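Local structure of putative uncharacterized protein (Trichoplax adhaerens, 5OI9) at residues 70-76 with 88-94; 121-127 with 169-175; 185-189 with 344-350. The protein is not characterised in detail but, as a STIL-family protein seen here through its N-terminal domain, probably takes part in centriole assembly. All coordinates share one frame; numbering follows the deposited sequence.

Contact 1: residues 70-76 with 88-94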
loop_
_atom_site.group_PDB
_atom_site.type_symbol
_atom_site.label_atom_id
_atom_site.label_comp_id
_atom_site.label_asym_id
_atom_site.label_seq_id
_atom_site.Cartn_x
_atom_site.Cartn_y
_atom_site.Cartn_z
ATOM N N LYS A 70 -7.746 -9.240 20.323
ATOM C CA LYS A 70 -7.635 -8.383 19.146
ATOM C C LYS A 70 -6.725 -7.211 19.485
ATOM O O LYS A 70 -7.085 -6.356 20.302
ATOM C CB LYS A 70 -9.009 -7.885 18.701
ATOM C CG LYS A 70 -9.985 -8.980 18.323
ATOM C CD LYS A 70 -9.574 -9.676 17.038
ATOM C CE LYS A 70 -10.680 -10.592 16.537
ATOM N NZ LYS A 70 -10.339 -11.184 15.214
ATOM N N PHE A 71 -5.553 -7.164 18.852
ATOM C CA PHE A 71 -4.631 -6.051 19.040
ATOM C C PHE A 71 -4.224 -5.457 17.698
ATOM O O PHE A 71 -4.781 -5.814 16.656
ATOM C CB PHE A 71 -3.373 -6.491 19.796
ATOM C CG PHE A 71 -3.643 -7.102 21.138
ATOM C CD1 PHE A 71 -4.206 -6.354 22.159
ATOM C CD2 PHE A 71 -3.306 -8.423 21.389
ATOM C CE1 PHE A 71 -4.445 -6.916 23.400
ATOM C CE2 PHE A 71 -3.540 -8.990 22.629
ATOM C CZ PHE A 71 -4.111 -8.236 23.635
ATOM N N PHE A 72 -3.241 -4.560 17.717
ATOM C CA PHE A 72 -2.643 -4.025 16.504
ATOM C C PHE A 72 -1.129 -4.127 16.596
ATOM O O PHE A 72 -0.547 -3.945 17.670
ATOM C CB PHE A 72 -3.041 -2.556 16.263
ATOM C CG PHE A 72 -4.505 -2.354 16.001
ATOM C CD1 PHE A 72 -5.043 -2.624 14.754
ATOM C CD2 PHE A 72 -5.343 -1.884 17.000
ATOM C CE1 PHE A 72 -6.391 -2.438 14.507
ATOM C CE2 PHE A 72 -6.693 -1.696 16.760
ATOM C CZ PHE A 72 -7.217 -1.973 15.512
ATOM N N LEU A 73 -0.502 -4.437 15.469
ATOM C CA LEU A 73 0.911 -4.170 15.267
ATOM C C LEU A 73 1.039 -2.952 14.362
ATOM O O LEU A 73 0.194 -2.711 13.496
ATOM C CB LEU A 73 1.627 -5.376 14.652
ATOM C CG LEU A 73 1.715 -6.631 15.527
ATOM C CD1 LEU A 73 2.485 -7.735 14.823
ATOM C CD2 LEU A 73 2.355 -6.308 16.872
ATOM N N LEU A 74 2.081 -2.161 14.589
ATOM C CA LEU A 74 2.323 -0.958 13.809
ATOM C C LEU A 74 3.647 -1.103 13.079
ATOM O O LEU A 74 4.653 -1.496 13.681
ATOM C CB LEU A 74 2.331 0.294 14.693
ATOM C CG LEU A 74 1.057 0.544 15.498
ATOM C CD1 LEU A 74 1.118 1.891 16.196
ATOM C CD2 LEU A 74 -0.174 0.448 14.610
ATOM N N GLY A 75 3.641 -0.788 11.785
ATOM C CA GLY A 75 4.825 -0.917 10.964
ATOM C C GLY A 75 5.011 0.289 10.066
ATOM O O GLY A 75 4.203 1.219 10.059
ATOM N N SER A 76 6.104 0.254 9.309
ATOM C CA SER A 76 6.397 1.268 8.311
ATOM C C SER A 76 6.653 0.586 6.975
ATOM O O SER A 76 7.143 -0.545 6.922
ATOM C CB SER A 76 7.608 2.120 8.710
ATOM O OG SER A 76 8.766 1.315 8.842
ATOM N N ASN A 88 8.237 -3.032 7.805
ATOM C CA ASN A 88 9.034 -3.190 9.021
ATOM C C ASN A 88 8.104 -3.024 10.219
ATOM O O ASN A 88 7.718 -1.906 10.564
ATOM C CB ASN A 88 10.175 -2.179 9.056
ATOM C CG ASN A 88 11.160 -2.444 10.183
ATOM O OD1 ASN A 88 11.405 -3.593 10.552
ATOM N ND2 ASN A 88 11.727 -1.380 10.738
ATOM N N ILE A 89 7.757 -4.137 10.857
ATOM C CA ILE A 89 6.829 -4.154 11.983
ATOM C C ILE A 89 7.638 -4.197 13.273
ATOM O O ILE A 89 8.378 -5.158 13.517
ATOM C CB ILE A 89 5.867 -5.350 11.897
ATOM C CG1 ILE A 89 5.114 -5.336 10.566
ATOM C CG2 ILE A 89 4.900 -5.346 13.069
ATOM C CD1 ILE A 89 4.130 -6.478 10.408
ATOM N N ASP A 90 7.490 -3.164 14.112
ATOM C CA ASP A 90 8.298 -3.072 15.323
ATOM C C ASP A 90 7.556 -2.472 16.515
ATOM O O ASP A 90 8.201 -2.139 17.517
ATOM C CB ASP A 90 9.566 -2.251 15.055
ATOM C CG ASP A 90 9.267 -0.799 14.727
ATOM O OD1 ASP A 90 8.151 -0.514 14.240
ATOM O OD2 ASP A 90 10.145 0.058 14.954
ATOM N N ARG A 91 6.235 -2.326 16.453
ATOM C CA ARG A 91 5.488 -1.706 17.539
ATOM C C ARG A 91 4.214 -2.486 17.811
ATOM O O ARG A 91 3.472 -2.817 16.881
ATOM C CB ARG A 91 5.146 -0.248 17.216
ATOM C CG ARG A 91 6.301 0.718 17.394
ATOM C CD ARG A 91 5.967 2.051 16.764
ATOM N NE ARG A 91 5.893 1.940 15.311
ATOM C CZ ARG A 91 5.098 2.679 14.546
ATOM N NH1 ARG A 91 4.293 3.579 15.095
ATOM N NH2 ARG A 91 5.099 2.508 13.229
ATOM N N PHE A 92 3.969 -2.774 19.085
ATOM C CA PHE A 92 2.725 -3.377 19.535
ATOM C C PHE A 92 1.819 -2.300 20.113
ATOM O O PHE A 92 2.286 -1.376 20.787
ATOM C CB PHE A 92 2.985 -4.460 20.583
ATOM C CG PHE A 92 1.758 -4.875 21.343
ATOM C CD1 PHE A 92 0.793 -5.668 20.745
ATOM C CD2 PHE A 92 1.568 -4.470 22.654
ATOM C CE1 PHE A 92 -0.337 -6.050 21.440
ATOM C CE2 PHE A 92 0.440 -4.848 23.354
ATOM C CZ PHE A 92 -0.514 -5.640 22.748
ATOM N N ASP A 93 0.525 -2.423 19.847
ATOM C CA ASP A 93 -0.451 -1.440 20.300
ATOM C C ASP A 93 -1.746 -2.151 20.672
ATOM O O ASP A 93 -2.418 -2.716 19.799
ATOM C CB ASP A 93 -0.696 -0.393 19.211
ATOM C CG ASP A 93 -1.634 0.714 19.658
ATOM O OD1 ASP A 93 -1.924 0.810 20.870
ATOM O OD2 ASP A 93 -2.083 1.490 18.789
ATOM N N PRO A 94 -2.122 -2.156 21.953
ATOM C CA PRO A 94 -3.378 -2.820 22.340
ATOM C C PRO A 94 -4.604 -2.182 21.719
ATOM O O PRO A 94 -5.605 -2.872 21.489
ATOM C CB PRO A 94 -3.390 -2.690 23.871
ATOM C CG PRO A 94 -1.973 -2.384 24.253
ATOM C CD PRO A 94 -1.409 -1.597 23.111
#
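A beta hairpin interrupted by a classic beta bulge joins strand 70-76 to strand 88-93, and at the bulge Leu74 faces both Asp90 and Arg91. The carbonyl oxygen Leu74 O receives two weak hydrogen bonds, from Asp90 N and from Arg91 N, while Leu74 N returns a firmer one of 2.8 Å to Arg91 O. Beyond the bulge the strands close in at Gly75, which has no side chain to hold them apart and whose CA lies 3.9 Å from Ile89 CA. Paired bonds resume on each side, between Phe72 and Asp93 and between Ser76 and Asn88.

Side chains follow the alternation of the strands. On the face of Leu74, the guanidinium of Arg91 lies flat above the alkyl stem of that leucine, with CZ 3.7 Å from Leu74 CB. A bend at chi3 of -68° brings the group back across the neighbouring strand. There NE makes a long salt bridge of 3.5 Å with Asp90 OD1, which approaches at the guanidinium edge, and NH2 reaches Asp117 as a second anionic partner. On the other face Ile89 CG2 meets Leu73 CB at 3.6 Å, the two side chains crossing at about a right angle. At the far end the rings of Phe71 and Phe92 form an edge-to-face pair, centroids 5.1 Å apart and planes at 73°. Phe92 supplies the edge: with CG anti to its backbone N (chi1 165°), its ring swings back toward Phe71 and CE1 comes within 3.5 Å of Phe71 CB.

Both rings lie against helix 45-61, whereas Leu73 and Ile89 pack on neighbouring strands. The Leu74 face is mixed, with Phe72 and Asp93 beside the guanidinium, and the positive charge of Arg91 is probably offset by Asp90 and Asp117.

Contact 2: residues 121-127 with 169-175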
loop_
_atom_site.group_PDB
_atom_site.type_symbol
_atom_site.label_atom_id
_atom_site.label_comp_id
_atom_site.label_asym_id
_atom_site.label_seq_id
_atom_site.Cartn_x
_atom_site.Cartn_y
_atom_site.Cartn_z
ATOM N N PRO A 121 -3.918 -5.503 11.896
ATOM C CA PRO A 121 -4.726 -6.171 12.925
ATOM C C PRO A 121 -4.051 -7.456 13.379
ATOM O O PRO A 121 -3.604 -8.265 12.562
ATOM C CB PRO A 121 -6.055 -6.445 12.210
ATOM C CG PRO A 121 -6.088 -5.470 11.073
ATOM C CD PRO A 121 -4.664 -5.311 10.642
ATOM N N LEU A 122 -3.966 -7.631 14.694
ATOM C CA LEU A 122 -3.292 -8.773 15.298
ATOM C C LEU A 122 -4.295 -9.568 16.118
ATOM O O LEU A 122 -4.861 -9.048 17.086
ATOM C CB LEU A 122 -2.123 -8.325 16.176
ATOM C CG LEU A 122 -1.451 -9.438 16.982
ATOM C CD1 LEU A 122 -0.827 -10.464 16.053
ATOM C CD2 LEU A 122 -0.412 -8.868 17.936
ATOM N N SER A 123 -4.517 -10.817 15.727
ATOM C CA SER A 123 -5.345 -11.748 16.477
ATOM C C SER A 123 -4.446 -12.790 17.120
ATOM O O SER A 123 -3.646 -13.434 16.431
ATOM C CB SER A 123 -6.376 -12.429 15.574
ATOM O OG SER A 123 -7.382 -11.519 15.166
HETATM N N MSE A 124 -4.563 -12.950 18.432
HETATM C CA MSE A 124 -3.805 -14.008 19.077
HETATM C C MSE A 124 -4.595 -14.771 20.125
HETATM O O MSE A 124 -5.482 -14.228 20.778
HETATM C CB MSE A 124 -2.513 -13.453 19.684
HETATM C CG MSE A 124 -2.639 -12.238 20.562
HETATM SE SE MSE A 124 -0.847 -11.498 20.794
HETATM C CE MSE A 124 0.130 -13.155 21.098
ATOM N N GLN A 125 -4.267 -16.053 20.254
ATOM C CA GLN A 125 -4.959 -16.953 21.159
ATOM C C GLN A 125 -3.959 -17.929 21.759
ATOM O O GLN A 125 -2.996 -18.341 21.105
ATOM C CB GLN A 125 -6.074 -17.729 20.445
ATOM C CG GLN A 125 -5.603 -18.511 19.225
ATOM C CD GLN A 125 -6.679 -19.422 18.659
ATOM O OE1 GLN A 125 -7.499 -19.965 19.398
ATOM N NE2 GLN A 125 -6.683 -19.586 17.339
ATOM N N LEU A 126 -4.200 -18.293 23.015
ATOM C CA LEU A 126 -3.386 -19.297 23.683
ATOM C C LEU A 126 -3.680 -20.671 23.094
ATOM O O LEU A 126 -4.840 -21.083 23.008
ATOM C CB LEU A 126 -3.667 -19.279 25.186
ATOM C CG LEU A 126 -2.946 -20.286 26.081
ATOM C CD1 LEU A 126 -1.452 -20.003 26.117
ATOM C CD2 LEU A 126 -3.535 -20.261 27.487
ATOM N N ALA A 127 -2.630 -21.370 22.668
ATOM C CA ALA A 127 -2.801 -22.706 22.111
ATOM C C ALA A 127 -3.316 -23.664 23.177
ATOM O O ALA A 127 -2.918 -23.592 24.342
ATOM C CB ALA A 127 -1.477 -23.224 21.545
ATOM N N LYS A 169 -2.652 -8.658 7.709
ATOM C CA LYS A 169 -3.150 -9.140 8.991
ATOM C C LYS A 169 -2.219 -10.229 9.504
ATOM O O LYS A 169 -1.513 -10.880 8.730
ATOM C CB LYS A 169 -4.584 -9.682 8.879
ATOM C CG LYS A 169 -5.587 -8.682 8.329
ATOM C CD LYS A 169 -6.917 -9.348 8.015
ATOM C CE LYS A 169 -7.629 -9.797 9.281
ATOM N NZ LYS A 169 -8.050 -8.637 10.115
ATOM N N ILE A 170 -2.223 -10.424 10.823
ATOM C CA ILE A 170 -1.384 -11.433 11.463
ATOM C C ILE A 170 -2.222 -12.221 12.461
ATOM O O ILE A 170 -2.957 -11.636 13.263
ATOM C CB ILE A 170 -0.160 -10.809 12.161
ATOM C CG1 ILE A 170 0.778 -10.186 11.127
ATOM C CG2 ILE A 170 0.589 -11.860 12.970
ATOM C CD1 ILE A 170 2.016 -9.567 11.724
ATOM N N HIS A 171 -2.116 -13.547 12.400
ATOM C CA HIS A 171 -2.650 -14.451 13.412
ATOM C C HIS A 171 -1.486 -15.060 14.180
ATOM O O HIS A 171 -0.549 -15.593 13.573
ATOM C CB HIS A 171 -3.493 -15.565 12.785
ATOM C CG HIS A 171 -4.709 -15.080 12.058
ATOM N ND1 HIS A 171 -5.350 -15.836 11.102
ATOM C CD2 HIS A 171 -5.404 -13.923 12.151
ATOM C CE1 HIS A 171 -6.387 -15.164 10.634
ATOM N NE2 HIS A 171 -6.442 -14.000 11.255
ATOM N N ALA A 172 -1.540 -14.982 15.508
ATOM C CA ALA A 172 -0.476 -15.506 16.356
ATOM C C ALA A 172 -1.067 -16.480 17.362
ATOM O O ALA A 172 -1.953 -16.116 18.138
ATOM C CB ALA A 172 0.266 -14.375 17.073
ATOM N N THR A 173 -0.586 -17.715 17.350
ATOM C CA THR A 173 -0.942 -18.699 18.364
ATOM C C THR A 173 0.269 -18.902 19.263
ATOM O O THR A 173 1.362 -19.211 18.774
ATOM C CB THR A 173 -1.382 -20.013 17.724
ATOM O OG1 THR A 173 -2.480 -19.763 16.838
ATOM C CG2 THR A 173 -1.825 -20.994 18.789
ATOM N N TYR A 174 0.086 -18.705 20.566
ATOM C CA TYR A 174 1.197 -18.748 21.504
ATOM C C TYR A 174 0.945 -19.774 22.600
ATOM O O TYR A 174 -0.189 -20.200 22.844
ATOM C CB TYR A 174 1.461 -17.371 22.134
ATOM C CG TYR A 174 0.384 -16.889 23.082
ATOM C CD1 TYR A 174 -0.795 -16.340 22.601
ATOM C CD2 TYR A 174 0.554 -16.969 24.461
ATOM C CE1 TYR A 174 -1.778 -15.892 23.459
ATOM C CE2 TYR A 174 -0.426 -16.524 25.328
ATOM C CZ TYR A 174 -1.590 -15.986 24.821
ATOM O OH TYR A 174 -2.569 -15.540 25.679
ATOM N N TYR A 175 2.032 -20.165 23.259
ATOM C CA TYR A 175 1.976 -21.095 24.375
ATOM C C TYR A 175 3.104 -20.763 25.338
ATOM O O TYR A 175 4.211 -20.420 24.915
ATOM C CB TYR A 175 2.090 -22.548 23.902
ATOM C CG TYR A 175 1.789 -23.566 24.978
ATOM C CD1 TYR A 175 0.477 -23.892 25.303
ATOM C CD2 TYR A 175 2.812 -24.206 25.666
ATOM C CE1 TYR A 175 0.192 -24.822 26.285
ATOM C CE2 TYR A 175 2.536 -25.140 26.652
ATOM C CZ TYR A 175 1.224 -25.442 26.955
ATOM O OH TYR A 175 0.942 -26.369 27.932
#
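Parallel pairing sets the frame for 121-127 and 169-175, which run side by side in unbroken register from Leu122 with Ile170 to Leu126 with Tyr174. Six backbone hydrogen bonds link them, with donors alternating between the strands. Ile170 N to Pro121 O opens the ladder and Ala127 N to Tyr174 O, at 2.7 Å, ends it.

Ring contacts come next. Tyr174 turns its CG between the backbone N and the carbonyl carbon (chi1 69°), which folds the ring over the partner strand. Leu126 CA then sits over one face of it in a CH-pi contact, 4.0 Å from the centroid and 20° off the ring normal. The selenomethionine Met124 bends at chi3 to bring CE within 3.6 Å of Tyr174 CD1.

Aliphatic contacts extend that same face: Leu122 CD1 meets Ile170 CG2 at 3.7 Å, and Met124 CB meets Ala172 CB at 3.9 Å. On the reverse face Gln125 and Thr173 lie alongside each other, and Ser123 CB approaches the His171 ring at CD2, 3.9 Å away.

The two strands are joined in sequence through helix 139-155, as a beta-alpha-beta unit. His171 makes a weak hydrogen bond to Glu141 of that helix, while Leu122, Leu126 and Tyr174 touch helix 45-61; strands 69-79 and 180-192 flank the pair.

Contact 3: residues 185-189 with 344-350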
loop_
_atom_site.group_PDB
_atom_site.type_symbol
_atom_site.label_atom_id
_atom_site.label_comp_id
_atom_site.label_asym_id
_atom_site.label_seq_id
_atom_site.Cartn_x
_atom_site.Cartn_y
_atom_site.Cartn_z
ATOM N N VAL A 185 3.430 -17.534 14.133
ATOM C CA VAL A 185 3.023 -16.275 13.520
ATOM C C VAL A 185 2.643 -16.554 12.074
ATOM O O VAL A 185 3.475 -17.009 11.283
ATOM C CB VAL A 185 4.141 -15.223 13.604
ATOM C CG1 VAL A 185 3.688 -13.908 12.988
ATOM C CG2 VAL A 185 4.586 -15.028 15.041
ATOM N N THR A 186 1.384 -16.299 11.731
ATOM C CA THR A 186 0.898 -16.392 10.360
ATOM C C THR A 186 0.502 -15.000 9.888
ATOM O O THR A 186 -0.205 -14.278 10.599
ATOM C CB THR A 186 -0.296 -17.347 10.250
ATOM O OG1 THR A 186 0.116 -18.676 10.591
ATOM C CG2 THR A 186 -0.852 -17.344 8.834
ATOM N N SER A 187 0.956 -14.625 8.694
ATOM C CA SER A 187 0.692 -13.312 8.121
ATOM C C SER A 187 -0.006 -13.471 6.779
ATOM O O SER A 187 0.432 -14.262 5.938
ATOM C CB SER A 187 1.988 -12.517 7.942
ATOM O OG SER A 187 2.810 -13.107 6.949
ATOM N N GLY A 188 -1.080 -12.717 6.580
ATOM C CA GLY A 188 -1.802 -12.736 5.325
ATOM C C GLY A 188 -1.981 -11.332 4.787
ATOM O O GLY A 188 -2.109 -10.367 5.540
ATOM N N VAL A 189 -1.985 -11.231 3.459
ATOM C CA VAL A 189 -2.078 -9.947 2.775
ATOM C C VAL A 189 -3.018 -10.081 1.583
ATOM O O VAL A 189 -3.160 -11.156 0.995
ATOM C CB VAL A 189 -0.686 -9.442 2.320
ATOM C CG1 VAL A 189 -0.152 -10.289 1.170
ATOM C CG2 VAL A 189 -0.737 -7.969 1.938
HETATM N N MSE A 344 12.018 -11.463 12.816
HETATM C CA MSE A 344 11.546 -12.558 11.991
HETATM C C MSE A 344 11.159 -12.021 10.611
HETATM O O MSE A 344 10.477 -11.004 10.506
HETATM C CB MSE A 344 10.373 -13.236 12.689
HETATM C CG MSE A 344 9.429 -14.004 11.808
HETATM SE SE MSE A 344 7.821 -14.419 12.840
HETATM C CE MSE A 344 6.954 -15.573 11.577
ATOM N N ARG A 345 11.623 -12.690 9.559
ATOM C CA ARG A 345 11.340 -12.290 8.187
ATOM C C ARG A 345 10.399 -13.294 7.539
ATOM O O ARG A 345 10.660 -14.500 7.563
ATOM C CB ARG A 345 12.624 -12.166 7.358
ATOM C CG ARG A 345 12.349 -11.927 5.876
ATOM C CD ARG A 345 13.534 -11.307 5.151
ATOM N NE ARG A 345 13.879 -9.988 5.676
ATOM C CZ ARG A 345 14.682 -9.123 5.061
ATOM N NH1 ARG A 345 15.222 -9.428 3.890
ATOM N NH2 ARG A 345 14.943 -7.948 5.616
ATOM N N LEU A 346 9.307 -12.789 6.971
ATOM C CA LEU A 346 8.364 -13.579 6.193
ATOM C C LEU A 346 8.345 -13.072 4.759
ATOM O O LEU A 346 8.391 -11.860 4.519
ATOM C CB LEU A 346 6.956 -13.514 6.792
ATOM C CG LEU A 346 6.770 -14.178 8.155
ATOM C CD1 LEU A 346 5.402 -13.857 8.741
ATOM C CD2 LEU A 346 6.966 -15.683 8.035
ATOM N N GLN A 347 8.284 -14.004 3.813
ATOM C CA GLN A 347 8.244 -13.700 2.388
ATOM C C GLN A 347 6.866 -14.053 1.847
ATOM O O GLN A 347 6.388 -15.176 2.043
ATOM C CB GLN A 347 9.325 -14.484 1.637
ATOM C CG GLN A 347 10.741 -14.254 2.151
ATOM C CD GLN A 347 11.344 -12.957 1.648
ATOM O OE1 GLN A 347 11.830 -12.882 0.519
ATOM N NE2 GLN A 347 11.321 -11.927 2.487
ATOM N N LEU A 348 6.224 -13.098 1.181
ATOM C CA LEU A 348 4.882 -13.298 0.642
ATOM C C LEU A 348 4.904 -12.985 -0.848
ATOM O O LEU A 348 5.116 -11.834 -1.242
ATOM C CB LEU A 348 3.850 -12.425 1.370
ATOM C CG LEU A 348 3.491 -12.775 2.823
ATOM C CD1 LEU A 348 4.592 -12.372 3.793
ATOM C CD2 LEU A 348 2.169 -12.147 3.247
ATOM N N VAL A 349 4.700 -14.011 -1.670
ATOM C CA VAL A 349 4.550 -13.849 -3.115
ATOM C C VAL A 349 3.133 -14.284 -3.472
ATOM O O VAL A 349 2.916 -15.437 -3.873
ATOM C CB VAL A 349 5.609 -14.648 -3.892
ATOM C CG1 VAL A 349 5.484 -14.397 -5.389
ATOM C CG2 VAL A 349 7.009 -14.288 -3.410
ATOM N N PRO A 350 2.146 -13.407 -3.328
ATOM C CA PRO A 350 0.751 -13.813 -3.512
ATOM C C PRO A 350 0.361 -13.866 -4.982
ATOM O O PRO A 350 0.967 -13.222 -5.839
ATOM C CB PRO A 350 -0.025 -12.715 -2.780
ATOM C CG PRO A 350 0.836 -11.506 -2.923
ATOM C CD PRO A 350 2.267 -11.990 -2.942
#
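Ser187 OG, in the conformer described, makes a weak hydrogen bond with Ala327 O on the adjacent strand 322-334, and it also meets two methyls of the facing segment, Leu346 CD1 and Leu348 CD1. Its position between the backbone N and the carbonyl carbon (chi1 67°) places it close to both, 3.7 Å from Leu348 CD1. Because the side chain is split over two conformers, all of these contacts of OG carry some doubt. No hydrogen bond spans 185-189 and 344-350 themselves.

What spans them is apolar contact between strand faces whose axes stand 8.8 Å apart, about twice the spacing of paired strands, and are turned by 35°. Alternate residues supply it. Met344, a selenomethionine, extends beyond CG and runs alongside Val185, pointing the other way, so that its terminal CE lies a tight 3.5 Å from Val185 CB and its SE lies 3.8 Å from that same carbon. At the other end Val189 and Leu348 cross at a slant, CG1 of the valine meeting CD2 of the leucine at 3.6 Å. The ring of Pro350 touches Val189 more loosely, CG to CG1 at 4.4 Å.

Both strands find their backbone partners elsewhere: 185-189 pairs with strands 167-176 and 322-334, and Met344 bonds to Ile43 on strand 39-44. Two layers of what is probably a curled sheet are therefore joined here through buried side chains. In the conformer described, the one hydroxyl in this otherwise apolar row appears to be eased by its weak bond to a carbonyl of the adjacent strand, and cohesion across the interface rests on the fit of methyl, methylene and selenium surfaces.

Overall arrangement
The three contacts illustrate how one sheet, probably curled, holds itself together, first edge to edge and then face to face. Contacts 1 and 2 lie on adjoining strands, their centres 13 Å apart, and Phe71 N probably bonds to Leu122 O at 2.7 Å between them. Leu73 CD1 also packs on Ile170 CD1 at 3.6 Å. Contact 2 passes on to contact 3 by a probable bond of 2.7 Å from His171 N to Thr186 O. Contacts 1 and 3 do not touch, with nearest atoms about 7 Å apart, yet strand 39-44 pairs with both 85-97 and 343-348, consistent with a sheet that curls until strands 185-189 and 344-348 face each other.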